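Local coordinates for protein rhamnosidase B (PDB 2OKX) that hydrolyses terminal alpha-L-rhamnose residues from rhamnosides, as a family 78 glycoside hydrolase built round an alpha barrel, at residues A544-T549 against D822-N827; R816-L821 against Q894-T899. All coordinates share one frame; numbering follows the deposited sequence.

Helix 817-833 is common to both contacts, whose centres lie 11 Å apart on the same side of the chain's centre. Its first turn, in 816-821, meets the loop 894-899 (contact 2), and the next turns, in 822-827, meet the start of helix 544-559 (contact 1). Along the chain the order is 544-549, 816-821, 822-827, 894-899, so the segments of the two contacts alternate. They also touch directly: Arg825 of contact 1 is salt-bridged to Asp897 of contact 2, NH2 to OD2 2.8 Å, and Leu546 packs on Leu821 and Leu898. Together they tie the first and a late helix of the six-hairpin glycosidase domain to the C-terminal beta domain.

Contact 1: A544-T549 against D822-N827; sequences ALLNAT and DDIRRN
Two helices of the alpha-barrel domain meet here, the start of helix 544-559 and the middle of helix 817-833, their short axes 9.9 Å apart at closest and crossing at 72°. Leu546 and Arg825 carry the contact, their side chains passing obliquely. Leu546 CD1 lies 3.9 Å from Arg825 NH2, oblique to the guanidinium, while its CD2 reaches back to Ile824 CG2, also at 3.9 Å. A chi1 of 172° puts Leu545 CG anti to the backbone N; from there CD2 comes within 3.8 Å of Arg825 O and also touches Arg825 CB and CG. Ile824 CG2 touches Thr549 OG1 as well, 3.9 Å away; that hydroxyl is turned back into its own helix, donating to Leu546 O at 2.7 Å. The extended Arg825 chain presents a guanidinium with three acidic partners. NH1 makes a salt bridge to Asp822 OD1 at 2.9 Å, the oxygen in the guanidinium plane but approached from above the carboxylate plane; NE is salt-bridged to Asp543, and Asp897 is the third. An alanine in place of Arg825 would probably leave these aspartates without their shared positive partner and open a gap beside Leu546 CD1. Pro868 and Leu872 of helix 868-876 also pack on Thr549. The arrangement is helix-on-helix packing in the six-hairpin glycosidase domain, with one arginine salt-bridged to three aspartates beside leucine and isoleucine side chains.

Contact 2: R816-L821 against Q894-T899; sequences RQTLML and QPCDLT
Cys896 meets Thr818, Gln817 and Leu821 where the first turn of helix 817-833 faces the loop 894-899, and van der Waals packing joins the two, with no hydrogen bond passing between them. The thiol, anti to its own carbonyl carbon (chi1 -61°), rests against the helix: SG of Cys896 is 3.6 Å from Gln817 CB, and CB of Cys896 is 3.5 Å from Thr818 OG1. Leu821 adds an apolar contact. Its CD1 touches Cys896 CB at 3.7 Å, and stands 4.4 Å from Leu898 CG. The same methyl has Asp897 OD2 4.1 Å away, beside the aliphatic patch.

The second kind of contact is amide on amide. Gln817 and Gln894 are both bent at chi2, and their side chains pass obliquely with the amide planes stacked, 19° apart. The amide carbon of Gln817, CD, lies 3.8 Å from Gln894 CG, and the CG of Gln817 is equally near Gln894 CB, so the amide and stem of one chain meet the aliphatic stem of the other. The Gln817 amide is also held by a hydrogen bond from NE2 to Glu812.

One backbone bond shapes the loop. A type II' turn from Pro895 to Leu898 is closed by Leu898 N to Pro895 O at 2.8 Å; Cys896, with positive phi (55°), takes its second position and is directed at the helix. Next in the turn comes Asp897, whose carboxylate partner is Arg825. Ile876 of helix 868-876 touches both Leu821 and Leu898. The result is a domain interface: a beta turn of the C-terminal beta domain, between strands 888-891 and 900-906, docked on the N-terminal end of a helix of the six-hairpin glycosidase domain.

Contact 1: A544-T549 against D822-N827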
# COMPACT_ATOMS: atom_id res chain seq x y z
N ALA A 544 -8.20 -29.50 7.14
CA ALA A 544 -7.38 -28.96 6.05
C ALA A 544 -7.79 -27.56 5.60
O ALA A 544 -6.94 -26.78 5.17
CB ALA A 544 -7.40 -29.93 4.87
N LEU A 545 -9.08 -27.24 5.67
CA LEU A 545 -9.53 -25.91 5.26
C LEU A 545 -8.94 -24.86 6.21
O LEU A 545 -8.42 -23.83 5.77
CB LEU A 545 -11.06 -25.84 5.27
CG LEU A 545 -11.72 -24.46 5.06
CD1 LEU A 545 -11.13 -23.79 3.83
CD2 LEU A 545 -13.23 -24.63 4.91
N LEU A 546 -9.00 -25.13 7.51
CA LEU A 546 -8.44 -24.19 8.47
C LEU A 546 -6.94 -24.05 8.25
O LEU A 546 -6.41 -22.95 8.36
CB LEU A 546 -8.73 -24.66 9.90
CG LEU A 546 -10.21 -24.56 10.31
CD1 LEU A 546 -10.40 -25.08 11.74
CD2 LEU A 546 -10.67 -23.11 10.21
N ASN A 547 -6.26 -25.15 7.92
CA ASN A 547 -4.82 -25.09 7.67
C ASN A 547 -4.52 -24.15 6.52
O ASN A 547 -3.55 -23.38 6.56
CB ASN A 547 -4.26 -26.47 7.32
CG ASN A 547 -4.30 -27.42 8.49
OD1 ASN A 547 -4.47 -27.00 9.64
ND2 ASN A 547 -4.13 -28.71 8.21
N ALA A 548 -5.35 -24.21 5.48
CA ALA A 548 -5.16 -23.36 4.32
C ALA A 548 -5.44 -21.90 4.66
O ALA A 548 -4.78 -21.00 4.14
CB ALA A 548 -6.07 -23.82 3.18
N THR A 549 -6.42 -21.64 5.53
CA THR A 549 -6.74 -20.27 5.89
C THR A 549 -5.58 -19.68 6.68
O THR A 549 -5.28 -18.50 6.57
CB THR A 549 -8.05 -20.15 6.73
OG1 THR A 549 -7.86 -20.71 8.03
CG2 THR A 549 -9.20 -20.88 6.03
N ASP A 822 -16.54 -21.91 12.41
CA ASP A 822 -17.46 -22.02 11.29
C ASP A 822 -17.49 -20.74 10.46
O ASP A 822 -17.65 -20.80 9.24
CB ASP A 822 -18.87 -22.37 11.77
CG ASP A 822 -18.98 -23.82 12.20
OD1 ASP A 822 -18.21 -24.66 11.70
OD2 ASP A 822 -19.86 -24.12 13.04
N ASP A 823 -17.33 -19.60 11.11
CA ASP A 823 -17.33 -18.33 10.39
C ASP A 823 -16.07 -18.27 9.53
O ASP A 823 -16.12 -17.87 8.36
CB ASP A 823 -17.35 -17.15 11.37
CG ASP A 823 -17.67 -15.83 10.67
OD1 ASP A 823 -18.87 -15.51 10.54
OD2 ASP A 823 -16.73 -15.12 10.25
N ILE A 824 -14.93 -18.65 10.11
CA ILE A 824 -13.68 -18.64 9.38
C ILE A 824 -13.79 -19.57 8.17
O ILE A 824 -13.43 -19.20 7.06
CB ILE A 824 -12.50 -19.09 10.29
CG1 ILE A 824 -12.20 -17.99 11.31
CG2 ILE A 824 -11.26 -19.38 9.45
CD1 ILE A 824 -11.19 -18.39 12.37
N ARG A 825 -14.31 -20.77 8.40
CA ARG A 825 -14.47 -21.74 7.31
C ARG A 825 -15.29 -21.15 6.16
O ARG A 825 -14.90 -21.27 5.00
CB ARG A 825 -15.16 -23.00 7.83
CG ARG A 825 -14.27 -23.88 8.69
CD ARG A 825 -15.08 -24.80 9.58
NE ARG A 825 -14.21 -25.74 10.29
CZ ARG A 825 -14.49 -26.28 11.47
NH1 ARG A 825 -15.62 -25.97 12.10
NH2 ARG A 825 -13.65 -27.14 12.02
N ARG A 826 -16.40 -20.52 6.49
CA ARG A 826 -17.27 -19.94 5.47
C ARG A 826 -16.65 -18.74 4.76
O ARG A 826 -16.54 -18.72 3.53
CB ARG A 826 -18.61 -19.52 6.08
CG ARG A 826 -19.49 -18.69 5.15
CD ARG A 826 -20.90 -18.46 5.70
NE ARG A 826 -20.91 -18.01 7.09
CZ ARG A 826 -20.98 -18.82 8.13
NH1 ARG A 826 -21.05 -20.13 7.95
NH2 ARG A 826 -20.98 -18.33 9.37
N ASN A 827 -16.23 -17.76 5.54
CA ASN A 827 -15.68 -16.53 4.98
C ASN A 827 -14.31 -16.60 4.34
O ASN A 827 -14.07 -15.95 3.33
CB ASN A 827 -15.73 -15.44 6.04
CG ASN A 827 -17.14 -14.97 6.29
OD1 ASN A 827 -17.88 -14.70 5.35
ND2 ASN A 827 -17.53 -14.86 7.56

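Contact 2: R816-L821 against Q894-T899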
# COMPACT_ATOMS: atom_id res chain seq x y z
N ARG A 816 -17.45 -18.64 22.35
CA ARG A 816 -18.09 -19.28 21.20
C ARG A 816 -17.06 -19.61 20.12
O ARG A 816 -17.17 -19.15 18.98
CB ARG A 816 -19.17 -18.37 20.62
CG ARG A 816 -20.23 -17.93 21.62
CD ARG A 816 -20.83 -19.13 22.34
NE ARG A 816 -21.50 -20.05 21.42
CZ ARG A 816 -22.71 -19.84 20.90
NH1 ARG A 816 -23.38 -18.74 21.19
NH2 ARG A 816 -23.24 -20.74 20.08
N GLN A 817 -16.06 -20.42 20.48
CA GLN A 817 -15.00 -20.80 19.56
C GLN A 817 -15.49 -21.59 18.35
O GLN A 817 -14.96 -21.42 17.25
CB GLN A 817 -13.92 -21.60 20.29
CG GLN A 817 -13.05 -20.78 21.26
CD GLN A 817 -13.72 -20.51 22.59
OE1 GLN A 817 -14.73 -21.13 22.93
NE2 GLN A 817 -13.14 -19.60 23.37
N THR A 818 -16.48 -22.45 18.54
CA THR A 818 -16.99 -23.25 17.43
C THR A 818 -17.62 -22.35 16.37
O THR A 818 -17.44 -22.57 15.17
CB THR A 818 -18.01 -24.30 17.92
OG1 THR A 818 -17.35 -25.23 18.79
CG2 THR A 818 -18.60 -25.06 16.73
N LEU A 819 -18.35 -21.34 16.81
CA LEU A 819 -18.99 -20.40 15.90
C LEU A 819 -17.91 -19.63 15.15
O LEU A 819 -18.06 -19.30 13.97
CB LEU A 819 -19.87 -19.41 16.66
CG LEU A 819 -20.64 -18.42 15.79
CD1 LEU A 819 -21.63 -19.18 14.91
CD2 LEU A 819 -21.37 -17.41 16.66
N MET A 820 -16.81 -19.35 15.85
CA MET A 820 -15.68 -18.63 15.27
C MET A 820 -15.10 -19.48 14.14
O MET A 820 -14.86 -18.99 13.04
CB MET A 820 -14.62 -18.37 16.33
CG MET A 820 -13.42 -17.56 15.85
SD MET A 820 -11.98 -17.70 16.95
CE MET A 820 -12.61 -16.91 18.43
N LEU A 821 -14.88 -20.77 14.41
CA LEU A 821 -14.33 -21.66 13.40
C LEU A 821 -15.24 -21.77 12.18
O LEU A 821 -14.76 -21.75 11.04
CB LEU A 821 -14.10 -23.06 13.98
CG LEU A 821 -12.94 -23.22 14.96
CD1 LEU A 821 -12.69 -24.71 15.20
CD2 LEU A 821 -11.69 -22.57 14.39
N GLN A 894 -9.17 -25.28 22.94
CA GLN A 894 -10.60 -25.28 22.65
C GLN A 894 -10.70 -26.02 21.31
O GLN A 894 -10.84 -25.39 20.26
CB GLN A 894 -11.16 -23.86 22.52
CG GLN A 894 -11.18 -23.07 23.84
CD GLN A 894 -12.00 -23.76 24.92
OE1 GLN A 894 -11.90 -23.42 26.10
NE2 GLN A 894 -12.83 -24.73 24.53
N PRO A 895 -10.59 -27.35 21.34
CA PRO A 895 -10.65 -28.21 20.15
C PRO A 895 -11.90 -28.08 19.29
O PRO A 895 -11.85 -28.33 18.08
CB PRO A 895 -10.51 -29.62 20.73
CG PRO A 895 -9.71 -29.39 21.99
CD PRO A 895 -10.36 -28.17 22.55
N CYS A 896 -13.02 -27.70 19.90
CA CYS A 896 -14.27 -27.58 19.16
C CYS A 896 -14.50 -28.92 18.48
O CYS A 896 -14.56 -29.95 19.15
CB CYS A 896 -14.17 -26.45 18.12
SG CYS A 896 -13.86 -24.84 18.84
N ASP A 897 -14.61 -28.93 17.15
CA ASP A 897 -14.85 -30.19 16.44
C ASP A 897 -13.60 -30.81 15.82
O ASP A 897 -13.70 -31.71 14.99
CB ASP A 897 -15.92 -30.01 15.36
CG ASP A 897 -15.61 -28.88 14.39
OD1 ASP A 897 -16.49 -28.57 13.56
OD2 ASP A 897 -14.51 -28.29 14.45
N LEU A 898 -12.42 -30.33 16.22
CA LEU A 898 -11.16 -30.84 15.68
C LEU A 898 -10.70 -32.08 16.45
O LEU A 898 -11.02 -32.25 17.63
CB LEU A 898 -10.09 -29.76 15.78
CG LEU A 898 -10.41 -28.42 15.10
CD1 LEU A 898 -9.27 -27.44 15.35
CD2 LEU A 898 -10.61 -28.65 13.59
N THR A 899 -9.96 -32.97 15.78
CA THR A 899 -9.47 -34.17 16.45
C THR A 899 -8.04 -33.99 16.94
O THR A 899 -7.59 -34.69 17.85
CB THR A 899 -9.56 -35.41 15.54
OG1 THR A 899 -8.87 -35.16 14.31
CG2 THR A 899 -11.01 -35.74 15.24